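Local coordinates for protein N-acetylneuraminate lyase (Fusobacterium nucleatum subsp. nucleatum ATCC 25586, PDB 5ZKA) that belongs to the dihydrodipicolinate synthetase family and folds as a TIM barrel, at residues Ile44-Val58 with Ile79-Gln93. Numbering follows the deposited sequence.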
# COMPACT_ATOMS: atom_id res chain seq x y z
N ILE A 44 -6.12 0.73 -30.50
CA ILE A 44 -6.27 -0.71 -30.27
C ILE A 44 -5.10 -1.47 -30.89
O ILE A 44 -4.50 -2.34 -30.25
CB ILE A 44 -7.62 -1.20 -30.84
CG1 ILE A 44 -8.77 -0.62 -30.02
CG2 ILE A 44 -7.67 -2.71 -30.85
CD1 ILE A 44 -10.12 -0.68 -30.74
N ARG A 45 -4.78 -1.18 -32.16
CA ARG A 45 -3.67 -1.87 -32.81
C ARG A 45 -2.36 -1.64 -32.07
O ARG A 45 -1.56 -2.57 -31.91
CB ARG A 45 -3.55 -1.42 -34.27
CG ARG A 45 -4.67 -1.93 -35.17
CD ARG A 45 -4.28 -3.18 -35.99
NE ARG A 45 -3.88 -4.31 -35.14
CZ ARG A 45 -4.73 -5.15 -34.56
NH1 ARG A 45 -6.04 -5.00 -34.70
NH2 ARG A 45 -4.27 -6.14 -33.81
N TYR A 46 -2.11 -0.41 -31.61
CA TYR A 46 -0.89 -0.14 -30.86
C TYR A 46 -0.82 -0.99 -29.59
O TYR A 46 0.23 -1.58 -29.29
CB TYR A 46 -0.80 1.34 -30.52
CG TYR A 46 0.52 1.78 -29.95
CD1 TYR A 46 1.62 1.99 -30.77
CD2 TYR A 46 0.67 2.03 -28.59
CE1 TYR A 46 2.84 2.40 -30.24
CE2 TYR A 46 1.87 2.44 -28.06
CZ TYR A 46 2.96 2.62 -28.89
OH TYR A 46 4.16 3.03 -28.35
N ASN A 47 -1.92 -1.07 -28.84
CA ASN A 47 -1.92 -1.86 -27.61
C ASN A 47 -1.65 -3.34 -27.88
O ASN A 47 -0.86 -3.98 -27.18
CB ASN A 47 -3.25 -1.69 -26.88
CG ASN A 47 -3.25 -0.50 -25.97
OD1 ASN A 47 -2.64 -0.53 -24.90
ND2 ASN A 47 -3.90 0.58 -26.40
N ILE A 48 -2.32 -3.91 -28.88
CA ILE A 48 -2.18 -5.34 -29.13
C ILE A 48 -0.82 -5.64 -29.76
O ILE A 48 -0.12 -6.58 -29.35
CB ILE A 48 -3.32 -5.84 -30.03
CG1 ILE A 48 -4.67 -5.65 -29.33
CG2 ILE A 48 -3.09 -7.29 -30.42
CD1 ILE A 48 -5.87 -5.86 -30.29
N ASP A 49 -0.43 -4.86 -30.77
CA ASP A 49 0.75 -5.20 -31.57
C ASP A 49 2.06 -4.71 -30.98
O ASP A 49 3.10 -5.35 -31.18
CB ASP A 49 0.62 -4.64 -32.99
CG ASP A 49 -0.62 -5.16 -33.73
OD1 ASP A 49 -1.19 -6.20 -33.34
OD2 ASP A 49 -1.01 -4.51 -34.73
N LYS A 50 2.06 -3.57 -30.28
CA LYS A 50 3.30 -2.99 -29.78
C LYS A 50 3.45 -3.06 -28.27
O LYS A 50 4.53 -3.38 -27.78
CB LYS A 50 3.43 -1.53 -30.24
CG LYS A 50 3.43 -1.35 -31.77
CD LYS A 50 4.53 -2.16 -32.44
CE LYS A 50 4.39 -2.12 -33.96
NZ LYS A 50 5.43 -2.94 -34.67
N MET A 51 2.38 -2.78 -27.52
CA MET A 51 2.42 -2.97 -26.08
C MET A 51 2.30 -4.44 -25.69
O MET A 51 2.67 -4.80 -24.57
CB MET A 51 1.32 -2.16 -25.39
CG MET A 51 1.40 -0.65 -25.65
SD MET A 51 2.90 0.15 -24.98
CE MET A 51 4.04 0.08 -26.40
N LYS A 52 1.82 -5.29 -26.60
CA LYS A 52 1.69 -6.73 -26.35
C LYS A 52 0.86 -7.02 -25.10
O LYS A 52 1.12 -7.98 -24.37
CB LYS A 52 3.06 -7.41 -26.25
CG LYS A 52 3.88 -7.33 -27.52
CD LYS A 52 3.18 -8.00 -28.67
CE LYS A 52 4.15 -8.20 -29.83
NZ LYS A 52 3.54 -8.99 -30.93
N VAL A 53 -0.16 -6.20 -24.85
CA VAL A 53 -1.02 -6.43 -23.69
C VAL A 53 -1.73 -7.77 -23.82
O VAL A 53 -1.95 -8.29 -24.93
CB VAL A 53 -2.06 -5.31 -23.51
CG1 VAL A 53 -1.40 -3.98 -23.26
CG2 VAL A 53 -2.99 -5.27 -24.71
N ASP A 54 -2.06 -8.35 -22.68
CA ASP A 54 -2.86 -9.57 -22.63
C ASP A 54 -4.35 -9.30 -22.81
O ASP A 54 -5.08 -10.23 -23.15
CB ASP A 54 -2.63 -10.28 -21.29
CG ASP A 54 -1.16 -10.56 -21.03
OD1 ASP A 54 -0.56 -11.28 -21.84
OD2 ASP A 54 -0.61 -10.05 -20.03
N GLY A 55 -4.80 -8.07 -22.60
CA GLY A 55 -6.22 -7.80 -22.70
C GLY A 55 -6.48 -6.31 -22.83
O GLY A 55 -5.58 -5.49 -22.65
N LEU A 56 -7.73 -5.99 -23.18
CA LEU A 56 -8.20 -4.61 -23.21
C LEU A 56 -9.40 -4.48 -22.29
O LEU A 56 -10.30 -5.33 -22.32
CB LEU A 56 -8.58 -4.18 -24.64
CG LEU A 56 -7.43 -4.11 -25.64
CD1 LEU A 56 -7.95 -3.79 -27.04
CD2 LEU A 56 -6.39 -3.07 -25.21
N TYR A 57 -9.39 -3.44 -21.46
CA TYR A 57 -10.51 -3.08 -20.60
C TYR A 57 -11.23 -1.91 -21.26
O TYR A 57 -10.71 -0.79 -21.29
CB TYR A 57 -9.98 -2.71 -19.21
CG TYR A 57 -11.02 -2.53 -18.15
CD1 TYR A 57 -11.54 -3.62 -17.46
CD2 TYR A 57 -11.45 -1.25 -17.80
CE1 TYR A 57 -12.48 -3.44 -16.45
CE2 TYR A 57 -12.38 -1.07 -16.79
CZ TYR A 57 -12.89 -2.17 -16.13
OH TYR A 57 -13.81 -1.97 -15.12
N VAL A 58 -12.40 -2.17 -21.83
CA VAL A 58 -13.08 -1.22 -22.69
C VAL A 58 -14.22 -0.57 -21.92
O VAL A 58 -15.01 -1.26 -21.26
CB VAL A 58 -13.61 -1.90 -23.96
CG1 VAL A 58 -14.21 -0.86 -24.90
CG2 VAL A 58 -12.47 -2.66 -24.67
N ILE A 79 -16.57 -1.03 -32.17
CA ILE A 79 -15.28 -0.90 -32.85
C ILE A 79 -14.23 -1.76 -32.16
O ILE A 79 -13.47 -2.49 -32.81
CB ILE A 79 -14.86 0.58 -32.91
CG1 ILE A 79 -15.85 1.36 -33.78
CG2 ILE A 79 -13.43 0.74 -33.43
CD1 ILE A 79 -15.87 2.85 -33.49
N ALA A 80 -14.19 -1.72 -30.82
CA ALA A 80 -13.13 -2.41 -30.09
C ALA A 80 -13.12 -3.90 -30.41
O ALA A 80 -12.07 -4.47 -30.73
CB ALA A 80 -13.27 -2.17 -28.59
N ILE A 81 -14.28 -4.56 -30.34
CA ILE A 81 -14.28 -6.00 -30.59
C ILE A 81 -14.14 -6.30 -32.08
O ILE A 81 -13.61 -7.36 -32.46
CB ILE A 81 -15.54 -6.65 -29.98
CG1 ILE A 81 -15.38 -8.17 -29.93
CG2 ILE A 81 -16.80 -6.25 -30.73
CD1 ILE A 81 -16.38 -8.86 -29.03
N ASP A 82 -14.58 -5.40 -32.96
CA ASP A 82 -14.36 -5.62 -34.38
C ASP A 82 -12.88 -5.54 -34.71
O ASP A 82 -12.37 -6.33 -35.51
CB ASP A 82 -15.14 -4.60 -35.20
CG ASP A 82 -14.92 -4.77 -36.69
OD1 ASP A 82 -15.44 -5.76 -37.25
OD2 ASP A 82 -14.24 -3.91 -37.29
N GLU A 83 -12.16 -4.60 -34.09
CA GLU A 83 -10.74 -4.45 -34.37
C GLU A 83 -9.90 -5.49 -33.65
O GLU A 83 -8.95 -6.04 -34.23
CB GLU A 83 -10.28 -3.04 -33.98
CG GLU A 83 -8.85 -2.74 -34.39
CD GLU A 83 -8.66 -2.75 -35.90
OE1 GLU A 83 -9.58 -2.33 -36.63
OE2 GLU A 83 -7.57 -3.16 -36.35
N ALA A 84 -10.22 -5.78 -32.39
CA ALA A 84 -9.40 -6.69 -31.60
C ALA A 84 -9.66 -8.15 -31.94
O ALA A 84 -8.75 -8.98 -31.82
CB ALA A 84 -9.64 -6.45 -30.10
N LYS A 85 -10.89 -8.48 -32.34
CA LYS A 85 -11.31 -9.86 -32.65
C LYS A 85 -11.04 -10.72 -31.42
O LYS A 85 -11.40 -10.32 -30.30
CB LYS A 85 -10.63 -10.29 -33.94
CG LYS A 85 -11.08 -9.44 -35.12
CD LYS A 85 -10.51 -9.91 -36.43
CE LYS A 85 -11.30 -9.31 -37.59
NZ LYS A 85 -11.39 -7.82 -37.47
N ASP A 86 -10.41 -11.90 -31.56
CA ASP A 86 -10.10 -12.76 -30.43
C ASP A 86 -8.60 -12.82 -30.13
O ASP A 86 -8.11 -13.81 -29.59
CB ASP A 86 -10.64 -14.17 -30.68
N SER A 87 -7.86 -11.76 -30.47
CA SER A 87 -6.41 -11.77 -30.26
C SER A 87 -6.04 -11.58 -28.79
O SER A 87 -5.01 -12.11 -28.34
CB SER A 87 -5.74 -10.69 -31.11
OG SER A 87 -6.34 -9.43 -30.87
N VAL A 88 -6.82 -10.81 -28.04
CA VAL A 88 -6.55 -10.54 -26.63
C VAL A 88 -7.85 -10.71 -25.85
O VAL A 88 -8.94 -10.79 -26.43
CB VAL A 88 -5.98 -9.12 -26.42
CG1 VAL A 88 -4.62 -8.97 -27.12
CG2 VAL A 88 -6.96 -8.08 -26.95
N ASN A 89 -7.72 -10.78 -24.53
CA ASN A 89 -8.91 -10.77 -23.69
C ASN A 89 -9.60 -9.42 -23.77
O ASN A 89 -8.96 -8.38 -23.92
CB ASN A 89 -8.56 -11.05 -22.23
CG ASN A 89 -8.14 -12.48 -21.98
OD1 ASN A 89 -8.89 -13.42 -22.25
ND2 ASN A 89 -6.93 -12.66 -21.45
N LEU A 90 -10.93 -9.43 -23.64
CA LEU A 90 -11.70 -8.20 -23.60
C LEU A 90 -12.63 -8.22 -22.40
O LEU A 90 -13.35 -9.20 -22.19
CB LEU A 90 -12.53 -8.03 -24.87
CG LEU A 90 -11.78 -7.87 -26.19
CD1 LEU A 90 -12.79 -7.83 -27.31
CD2 LEU A 90 -10.98 -6.59 -26.17
N ILE A 91 -12.64 -7.12 -21.65
CA ILE A 91 -13.61 -6.87 -20.59
C ILE A 91 -14.37 -5.61 -20.94
O ILE A 91 -13.76 -4.60 -21.33
CB ILE A 91 -12.94 -6.72 -19.21
CG1 ILE A 91 -12.16 -7.99 -18.82
CG2 ILE A 91 -13.99 -6.37 -18.11
CD1 ILE A 91 -11.18 -7.74 -17.64
N ALA A 92 -15.70 -5.64 -20.80
CA ALA A 92 -16.53 -4.49 -21.10
C ALA A 92 -17.07 -3.92 -19.79
O ALA A 92 -17.83 -4.59 -19.09
CB ALA A 92 -17.69 -4.87 -22.03
N GLN A 93 -16.67 -2.69 -19.47
CA GLN A 93 -17.19 -1.99 -18.30
C GLN A 93 -18.53 -1.36 -18.66
O GLN A 93 -18.58 -0.48 -19.53
CB GLN A 93 -16.19 -0.94 -17.83
CG GLN A 93 -16.35 -0.50 -16.36
CD GLN A 93 -17.54 0.39 -16.15
OE1 GLN A 93 -18.27 0.25 -15.17
NE2 GLN A 93 -17.75 1.31 -17.07
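Arg45 and Glu83 cross at about a right angle where helix 37-49 meets helix 70-84. Arg45 NH1 donates to Glu83 OE2 (2.9 Å) in a nearly straight salt bridge. OE2 is met on its anti side, and the guanidinium and carboxylate planes are 55° apart. The same NH1 bonds Glu83 O at 3.1 Å, less straight and from above the carbonyl plane. Side-on, NE and NH2 of Arg45 grip both carboxylate oxygens of Asp49, which holds the guanidinium in place. Glu83 OE1 turns to Arg41, so the carboxylate is shared by two arginines.

Next to this network the helices pack through apolar side chains. With chi1 at -68°, Ile44 turns CG2 away from its backbone N and against Glu83 CG (3.7 Å). Its CD1 reaches Ala80 CA at 3.5 Å. Ile48 CD1 touches Ala84 CB and Ser87 OG, and its CG1 packs obliquely on Val88 CG1. Ser87 OG donates to Ala84 O (2.6 Å), fastening the turn after the helix.

Strands 55-58 and 89-93 run parallel. Five backbone hydrogen bonds link the segments here, from Asn89 N to Asp54 O at one end to Gln93 N to Val58 O at the other. Leu56 CB meets Leu90 CD2 at 3.7 Å on the face toward the helices. On the other face Tyr57 crosses Ile91 obliquely, its CE1 3.7 Å from Ile91 CG2, and its OH bonds Ser118.

Strand 55-58, helix 70-84 and strand 89-93 form a beta-alpha-beta unit of the TIM barrel, and helix 37-49 packs beside helix 70-84. Strand 20-24 flanks 55-58, strand 117-120 flanks 89-93, and Val76 and Phe77 of helix 70-84 pack on Val58.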